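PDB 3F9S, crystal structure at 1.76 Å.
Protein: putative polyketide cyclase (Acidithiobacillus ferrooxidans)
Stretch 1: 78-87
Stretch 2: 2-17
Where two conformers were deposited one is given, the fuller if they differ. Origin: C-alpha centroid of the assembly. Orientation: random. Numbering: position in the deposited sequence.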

ATOM      1  N   PHE A  78      10.384  -3.070  -6.611  1.00 22.79           N
ATOM      2  CA  PHE A  78      11.295  -1.990  -6.257  1.00 23.75           C
ATOM      3  C   PHE A  78      12.205  -2.531  -5.167  1.00 23.86           C
ATOM      4  O   PHE A  78      11.769  -2.689  -4.040  1.00 24.90           O
ATOM      5  CB  PHE A  78      10.486  -0.782  -5.805  1.00 24.78           C
ATOM      6  CG  PHE A  78       9.419  -0.412  -6.771  1.00 24.94           C
ATOM      7  CD1 PHE A  78       9.688   0.436  -7.836  1.00 24.57           C
ATOM      8  CD2 PHE A  78       8.133  -0.945  -6.637  1.00 26.54           C
ATOM      9  CE1 PHE A  78       8.677   0.765  -8.751  1.00 23.41           C
ATOM     10  CE2 PHE A  78       7.151  -0.630  -7.554  1.00 25.39           C
ATOM     11  CZ  PHE A  78       7.417   0.226  -8.595  1.00 25.37           C
ATOM     12  N   ALA A  79      13.448  -2.847  -5.530  1.00 23.52           N
ATOM     13  CA  ALA A  79      14.414  -3.490  -4.647  1.00 24.03           C
ATOM     14  C   ALA A  79      15.275  -2.418  -4.007  1.00 25.54           C
ATOM     15  O   ALA A  79      15.782  -1.542  -4.693  1.00 26.76           O
ATOM     16  CB  ALA A  79      15.318  -4.483  -5.410  1.00 24.63           C
ATOM     17  N   ASP A  80      15.411  -2.468  -2.689  1.00 26.39           N
ATOM     18  CA  ASP A  80      16.305  -1.549  -2.000  1.00 26.55           C
ATOM     19  C   ASP A  80      16.751  -2.239  -0.737  1.00 27.53           C
ATOM     20  O   ASP A  80      15.925  -2.549   0.118  1.00 25.40           O
ATOM     21  CB  ASP A  80      15.602  -0.241  -1.672  1.00 26.31           C
ATOM     22  CG  ASP A  80      16.512   0.779  -1.037  1.00 26.54           C
ATOM     23  OD1 ASP A  80      17.658   0.461  -0.656  1.00 32.89           O
ATOM     24  OD2 ASP A  80      16.105   1.945  -0.968  1.00 26.67           O
ATOM     25  N   GLY A  81      18.058  -2.472  -0.639  1.00 30.75           N
ATOM     26  CA  GLY A  81      18.645  -3.096   0.545  1.00 30.64           C
ATOM     27  C   GLY A  81      18.131  -4.507   0.680  1.00 30.38           C
ATOM     28  O   GLY A  81      18.092  -5.238  -0.306  1.00 34.45           O
ATOM     29  N   ASP A  82      17.649  -4.836   1.879  1.00 28.64           N
ATOM     30  CA  ASP A  82      17.067  -6.139   2.211  1.00 28.50           C
ATOM     31  C   ASP A  82      15.589  -6.301   1.882  1.00 27.07           C
ATOM     32  O   ASP A  82      14.961  -7.267   2.332  1.00 28.26           O
ATOM     33  CB  ASP A  82      17.308  -6.449   3.712  1.00 31.00           C
ATOM     34  CG  ASP A  82      16.519  -5.547   4.691  1.00 37.29           C
ATOM     35  OD1 ASP A  82      15.948  -4.499   4.307  1.00 43.64           O
ATOM     36  OD2 ASP A  82      16.507  -5.876   5.900  1.00 40.14           O
ATOM     37  N   ALA A  83      15.042  -5.380   1.095  1.00 25.56           N
ATOM     38  CA  ALA A  83      13.623  -5.374   0.797  1.00 25.04           C
ATOM     39  C   ALA A  83      13.355  -5.247  -0.685  1.00 24.39           C
ATOM     40  O   ALA A  83      14.147  -4.684  -1.432  1.00 24.09           O
ATOM     41  CB  ALA A  83      12.940  -4.251   1.528  1.00 25.56           C
ATOM     42  N   VAL A  84      12.221  -5.802  -1.084  1.00 24.55           N
ATOM     43  CA  VAL A  84      11.695  -5.611  -2.416  1.00 24.01           C
ATOM     44  C   VAL A  84      10.227  -5.288  -2.212  1.00 22.64           C
ATOM     45  O   VAL A  84       9.500  -6.065  -1.624  1.00 24.80           O
ATOM     46  CB  VAL A  84      11.846  -6.798  -3.341  1.00 25.33           C
ATOM     47  CG1 VAL A  84      11.305  -6.429  -4.743  1.00 26.01           C
ATOM     48  CG2 VAL A  84      13.333  -7.207  -3.433  1.00 23.84           C
ATOM     49  N   VAL A  85       9.829  -4.124  -2.685  1.00 23.34           N
ATOM     50  CA  VAL A  85       8.433  -3.720  -2.649  1.00 23.34           C
ATOM     51  C   VAL A  85       7.793  -4.213  -3.936  1.00 23.41           C
ATOM     52  O   VAL A  85       8.346  -3.996  -5.019  1.00 24.91           O
ATOM     53  CB  VAL A  85       8.253  -2.218  -2.555  1.00 22.23           C
ATOM     54  CG1 VAL A  85       6.742  -1.903  -2.409  1.00 24.40           C
ATOM     55  CG2 VAL A  85       9.021  -1.611  -1.367  1.00 25.82           C
HETATM   56  N   MSE A  86       6.637  -4.872  -3.822  1.00 24.58           N
HETATM   57  CA  MSE A  86       5.893  -5.370  -4.945  1.00 25.25           C
HETATM   58  C   MSE A  86       4.571  -4.626  -4.939  1.00 24.47           C
HETATM   59  O   MSE A  86       3.892  -4.598  -3.917  1.00 26.07           O
HETATM   60  CB  MSE A  86       5.610  -6.859  -4.751  1.00 25.46           C
HETATM   61  CG  MSE A  86       4.929  -7.521  -5.899  1.00 25.74           C
HETATM   62 SE   MSE A  86       4.578  -9.315  -5.138  0.75 38.49          SE
HETATM   63  CE  MSE A  86       2.977  -9.149  -4.222  1.00 45.34           C
ATOM     64  N   THR A  87       4.258  -3.975  -6.035  1.00 22.95           N
ATOM     65  CA  THR A  87       2.935  -3.397  -6.231  1.00 22.41           C
ATOM     66  C   THR A  87       2.243  -4.404  -7.108  1.00 22.96           C
ATOM     67  O   THR A  87       2.863  -5.045  -7.956  1.00 25.16           O
ATOM     68  CB  THR A  87       2.979  -2.024  -6.864  1.00 22.46           C
ATOM     69  OG1 THR A  87       3.760  -2.064  -8.050  1.00 22.86           O
ATOM     70  CG2 THR A  87       3.582  -1.020  -5.882  1.00 23.75           C
TER
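Stretch 2 2-17: MSISSKAKEILTQFTR

No hydrogen bond joins these two stretches, although polar atoms come close: Ser3 OG lies 3.2 Å from Asp82 N and 3.4 Å from Gly81 O, both at poor angles. The contact buries 520 Å² over both sides and is made by van der Waals packing, much of it apolar.

Stretch 1 is a hairpin. Strands 78-80 and 83-87 are joined by a type II' turn from Asp80 to Ala83, with Gly81 at the positive phi that favours glycine. Alternation along the strands sorts the side chains: Ala79, Val84 and Met86 point toward stretch 2, while Phe78, Asp80, Ala83 and Val85 point away.

Stretch 2 starts beside the turn, where the CA atoms of Ser3 and Asp82 are 4.2 Å apart. Ser3 takes a positive phi (68°), Ile4 is extended (-76/159), and the strand here is only weakly bonded. A type I turn from Ser5 to Ala8 redirects the chain, and Lys7 occupies the N-cap position, right before the helix that begins at Ala8. The helix runs the same general way as strand 83-87, crossing it at -46° with the axes 9.4 Å apart at closest approach.

Ile4 covers the turn end, its CG1 3.4 Å from Gly81 O and its CG2 4.4 Å from Val84 CG2. Val84 is the hub. Its CG2 meets Ala8 CB at 3.7 Å and its CG1 meets Leu12 CD1 at 3.6 Å, so one valine in the t rotamer (chi1 -177°) serves two successive helical turns. Lys9 starts sideways, but its extended chain comes nearer, bringing CE to 3.8 Å from Ala79 CB.

Farther along, Leu12 CD1 reaches Met86 CB at 4.3 Å, and SE of Met86, a selenomethionine, lies 3.3 Å from Thr16 OG1. Thr16 OG1 donates to Leu12 O at 2.7 Å, satisfying itself within the helix. Within the helix the spacing is four, Ala8, Leu12 and Thr16 all pointing toward the hairpin; Ile4, before the turn, also points toward it.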

HETATM    1  N   MSE A   2      21.121 -11.916   6.051  1.00 32.45           N
HETATM    2  CA  MSE A   2      21.888 -11.753   4.813  1.00 29.56           C
HETATM    3  C   MSE A   2      21.526 -10.706   3.799  1.00 32.30           C
HETATM    4  O   MSE A   2      22.335 -10.446   2.919  1.00 35.11           O
HETATM    5  CB  MSE A   2      21.934 -13.096   4.066  1.00 26.48           C
HETATM    6  CG  MSE A   2      22.684 -14.136   4.852  1.00 28.11           C
HETATM    7 SE   MSE A   2      23.100 -15.646   3.801  0.75 23.85          SE
HETATM    8  CE  MSE A   2      21.267 -16.182   3.562  1.00 23.55           C
ATOM      9  N   SER A   3      20.322 -10.156   3.850  1.00 33.96           N
ATOM     10  CA  SER A   3      19.859  -9.222   2.806  1.00 34.60           C
ATOM     11  C   SER A   3      19.672 -10.017   1.496  1.00 33.92           C
ATOM     12  O   SER A   3      19.839 -11.255   1.456  1.00 31.85           O
ATOM     13  CB  SER A   3      20.722  -7.958   2.613  1.00 36.81           C
ATOM     14  OG  SER A   3      20.013  -6.994   1.848  1.00 33.23           O
ATOM     15  N   ILE A   4      19.328  -9.309   0.434  1.00 32.18           N
ATOM     16  CA  ILE A   4      18.896  -9.979  -0.766  1.00 30.95           C
ATOM     17  C   ILE A   4      19.984 -10.611  -1.590  1.00 29.90           C
ATOM     18  O   ILE A   4      21.162 -10.240  -1.523  1.00 28.84           O
ATOM     19  CB  ILE A   4      18.067  -9.070  -1.694  1.00 31.13           C
ATOM     20  CG1 ILE A   4      18.891  -7.886  -2.221  1.00 34.33           C
ATOM     21  CG2 ILE A   4      16.767  -8.623  -1.036  1.00 30.12           C
ATOM     22  CD1 ILE A   4      18.168  -7.222  -3.333  1.00 43.70           C
ATOM     23  N   SER A   5      19.557 -11.565  -2.405  1.00 29.83           N
ATOM     24  CA  SER A   5      20.436 -12.123  -3.401  1.00 29.82           C
ATOM     25  C   SER A   5      20.072 -11.392  -4.686  1.00 28.67           C
ATOM     26  O   SER A   5      19.045 -10.677  -4.774  1.00 27.76           O
ATOM     27  CB  SER A   5      20.269 -13.632  -3.559  1.00 31.16           C
ATOM     28  OG  SER A   5      19.188 -13.973  -4.402  1.00 30.25           O
ATOM     29  N   SER A   6      20.890 -11.643  -5.695  1.00 28.89           N
ATOM     30  CA  SER A   6      20.697 -11.090  -7.040  1.00 29.08           C
ATOM     31  C   SER A   6      19.349 -11.449  -7.680  1.00 28.39           C
ATOM     32  O   SER A   6      18.919 -10.796  -8.627  1.00 29.42           O
ATOM     33  CB  SER A   6      21.809 -11.586  -7.970  1.00 28.32           C
ATOM     34  OG  SER A   6      21.748 -12.986  -8.145  1.00 26.83           O
ATOM     35  N   LYS A   7      18.706 -12.503  -7.186  1.00 26.30           N
ATOM     36  CA  LYS A   7      17.458 -12.993  -7.748  1.00 27.12           C
ATOM     37  C   LYS A   7      16.193 -12.655  -6.975  1.00 24.04           C
ATOM     38  O   LYS A   7      15.151 -13.232  -7.250  1.00 23.38           O
ATOM     39  CB  LYS A   7      17.592 -14.501  -7.999  1.00 27.98           C
ATOM     40  CG  LYS A   7      18.632 -14.756  -9.079  1.00 27.79           C
ATOM     41  CD  LYS A   7      18.657 -16.178  -9.585  1.00 31.83           C
ATOM     42  CE  LYS A   7      19.663 -16.294 -10.754  1.00 33.56           C
ATOM     43  NZ  LYS A   7      19.377 -15.394 -11.900  1.00 35.63           N
ATOM     44  N   ALA A   8      16.277 -11.711  -6.040  1.00 23.86           N
ATOM     45  CA  ALA A   8      15.134 -11.327  -5.205  1.00 24.95           C
ATOM     46  C   ALA A   8      13.862 -11.067  -6.002  1.00 24.58           C
ATOM     47  O   ALA A   8      12.784 -11.571  -5.657  1.00 24.92           O
ATOM     48  CB  ALA A   8      15.488 -10.082  -4.352  1.00 24.49           C
ATOM     49  N   LYS A   9      13.969 -10.298  -7.081  1.00 24.35           N
ATOM     50  CA  LYS A   9      12.753  -9.985  -7.870  1.00 23.67           C
ATOM     51  C   LYS A   9      12.137 -11.223  -8.531  1.00 24.82           C
ATOM     52  O   LYS A   9      10.898 -11.404  -8.517  1.00 25.34           O
ATOM     53  CB  LYS A   9      13.027  -8.919  -8.921  1.00 24.01           C
ATOM     54  CG  LYS A   9      13.254  -7.570  -8.268  1.00 23.57           C
ATOM     55  CD  LYS A   9      13.376  -6.514  -9.316  1.00 21.78           C
ATOM     56  CE  LYS A   9      13.705  -5.144  -8.743  1.00 24.68           C
ATOM     57  NZ  LYS A   9      13.682  -4.090  -9.791  1.00 23.29           N
ATOM     58  N   GLU A  10      13.013 -12.057  -9.087  1.00 25.73           N
ATOM     59  CA  GLU A  10      12.583 -13.300  -9.727  0.50 26.98           C
ATOM     60  C   GLU A  10      11.953 -14.211  -8.670  1.00 25.15           C
ATOM     61  O   GLU A  10      10.933 -14.839  -8.926  1.00 24.82           O
ATOM     62  CB  GLU A  10      13.749 -13.956 -10.477  0.50 27.39           C
ATOM     63  CG  GLU A  10      14.105 -13.199 -11.770  0.50 28.81           C
ATOM     64  CD  GLU A  10      15.518 -13.455 -12.292  0.50 31.06           C
ATOM     65  OE1 GLU A  10      16.493 -13.068 -11.613  0.50 37.84           O
ATOM     66  OE2 GLU A  10      15.664 -13.981 -13.417  0.50 39.33           O
ATOM     67  N   ILE A  11      12.556 -14.250  -7.488  1.00 24.48           N
ATOM     68  CA  ILE A  11      12.054 -15.054  -6.372  1.00 24.33           C
ATOM     69  C   ILE A  11      10.645 -14.622  -5.977  1.00 25.68           C
ATOM     70  O   ILE A  11       9.757 -15.464  -5.882  1.00 26.34           O
ATOM     71  CB  ILE A  11      13.004 -14.991  -5.167  1.00 25.16           C
ATOM     72  CG1 ILE A  11      14.271 -15.783  -5.467  1.00 26.42           C
ATOM     73  CG2 ILE A  11      12.322 -15.524  -3.892  1.00 25.90           C
ATOM     74  CD1 ILE A  11      15.392 -15.409  -4.572  1.00 29.03           C
ATOM     75  N   LEU A  12      10.436 -13.321  -5.780  1.00 25.81           N
ATOM     76  CA  LEU A  12       9.104 -12.795  -5.433  1.00 27.15           C
ATOM     77  C   LEU A  12       8.091 -13.095  -6.491  1.00 27.07           C
ATOM     78  O   LEU A  12       6.964 -13.453  -6.179  1.00 30.12           O
ATOM     79  CB  LEU A  12       9.078 -11.276  -5.241  1.00 28.37           C
ATOM     80  CG  LEU A  12       9.464 -10.679  -3.906  1.00 32.82           C
ATOM     81  CD1 LEU A  12       9.155  -9.166  -3.905  1.00 28.74           C
ATOM     82  CD2 LEU A  12       8.755 -11.400  -2.758  1.00 31.40           C
ATOM     83  N   THR A  13       8.508 -12.914  -7.734  1.00 26.00           N
ATOM     84  CA  THR A  13       7.658 -13.204  -8.858  1.00 26.09           C
ATOM     85  C   THR A  13       7.213 -14.673  -8.829  1.00 25.94           C
ATOM     86  O   THR A  13       6.010 -14.918  -8.908  1.00 25.97           O
ATOM     87  CB  THR A  13       8.304 -12.846 -10.184  1.00 25.73           C
ATOM     88  OG1 THR A  13       8.731 -11.477 -10.158  1.00 23.92           O
ATOM     89  CG2 THR A  13       7.308 -13.062 -11.357  1.00 27.74           C
ATOM     90  N   GLN A  14       8.148 -15.608  -8.647  1.00 26.37           N
ATOM     91  CA  GLN A  14       7.819 -17.052  -8.644  0.50 26.20           C
ATOM     92  C   GLN A  14       6.981 -17.411  -7.422  1.00 25.72           C
ATOM     93  O   GLN A  14       5.999 -18.132  -7.528  1.00 26.31           O
ATOM     94  CB  GLN A  14       9.078 -17.933  -8.667  0.50 27.33           C
ATOM     95  CG  GLN A  14       8.784 -19.374  -9.111  0.50 26.91           C
ATOM     96  CD  GLN A  14       9.948 -20.352  -8.958  0.50 27.65           C
ATOM     97  OE1 GLN A  14      10.795 -20.217  -8.070  0.50 32.48           O
ATOM     98  NE2 GLN A  14       9.958 -21.376  -9.799  0.50 28.93           N
ATOM     99  N   PHE A  15       7.418 -16.925  -6.262  1.00 23.27           N
ATOM    100  CA  PHE A  15       6.720 -17.113  -4.998  1.00 24.11           C
ATOM    101  C   PHE A  15       5.266 -16.659  -5.079  1.00 24.60           C
ATOM    102  O   PHE A  15       4.363 -17.394  -4.706  1.00 26.09           O
ATOM    103  CB  PHE A  15       7.459 -16.324  -3.919  1.00 25.45           C
ATOM    104  CG  PHE A  15       6.614 -15.897  -2.754  1.00 29.35           C
ATOM    105  CD1 PHE A  15       6.140 -16.795  -1.822  1.00 29.40           C
ATOM    106  CD2 PHE A  15       6.318 -14.550  -2.604  1.00 33.80           C
ATOM    107  CE1 PHE A  15       5.372 -16.338  -0.736  1.00 27.88           C
ATOM    108  CE2 PHE A  15       5.572 -14.104  -1.557  1.00 31.24           C
ATOM    109  CZ  PHE A  15       5.095 -14.984  -0.627  1.00 27.13           C
ATOM    110  N   THR A  16       5.064 -15.454  -5.607  1.00 22.96           N
ATOM    111  CA  THR A  16       3.731 -14.876  -5.743  1.00 23.53           C
ATOM    112  C   THR A  16       2.901 -15.743  -6.656  1.00 23.94           C
ATOM    113  O   THR A  16       1.748 -16.042  -6.357  1.00 25.08           O
ATOM    114  CB  THR A  16       3.809 -13.428  -6.270  1.00 24.14           C
ATOM    115  OG1 THR A  16       4.543 -12.632  -5.325  1.00 27.04           O
ATOM    116  CG2 THR A  16       2.420 -12.823  -6.471  1.00 24.68           C
ATOM    117  N   ARG A  17       3.516 -16.182  -7.744  1.00 25.07           N
ATOM    118  CA  ARG A  17       2.834 -17.037  -8.690  0.50 25.31           C
ATOM    119  C   ARG A  17       2.453 -18.372  -8.055  1.00 25.11           C
ATOM    120  O   ARG A  17       1.276 -18.747  -8.052  1.00 25.60           O
ATOM    121  CB  ARG A  17       3.699 -17.260  -9.924  0.50 26.21           C
ATOM    122  CG  ARG A  17       2.985 -18.016 -11.001  0.50 29.89           C
ATOM    123  CD  ARG A  17       3.861 -18.221 -12.194  0.50 33.91           C
ATOM    124  NE  ARG A  17       3.196 -19.077 -13.172  0.50 36.20           N
ATOM    125  CZ  ARG A  17       3.759 -19.549 -14.286  0.50 38.13           C
ATOM    126  NH1 ARG A  17       5.019 -19.254 -14.624  0.50 37.98           N
ATOM    127  NH2 ARG A  17       3.034 -20.325 -15.087  0.50 41.94           N
TER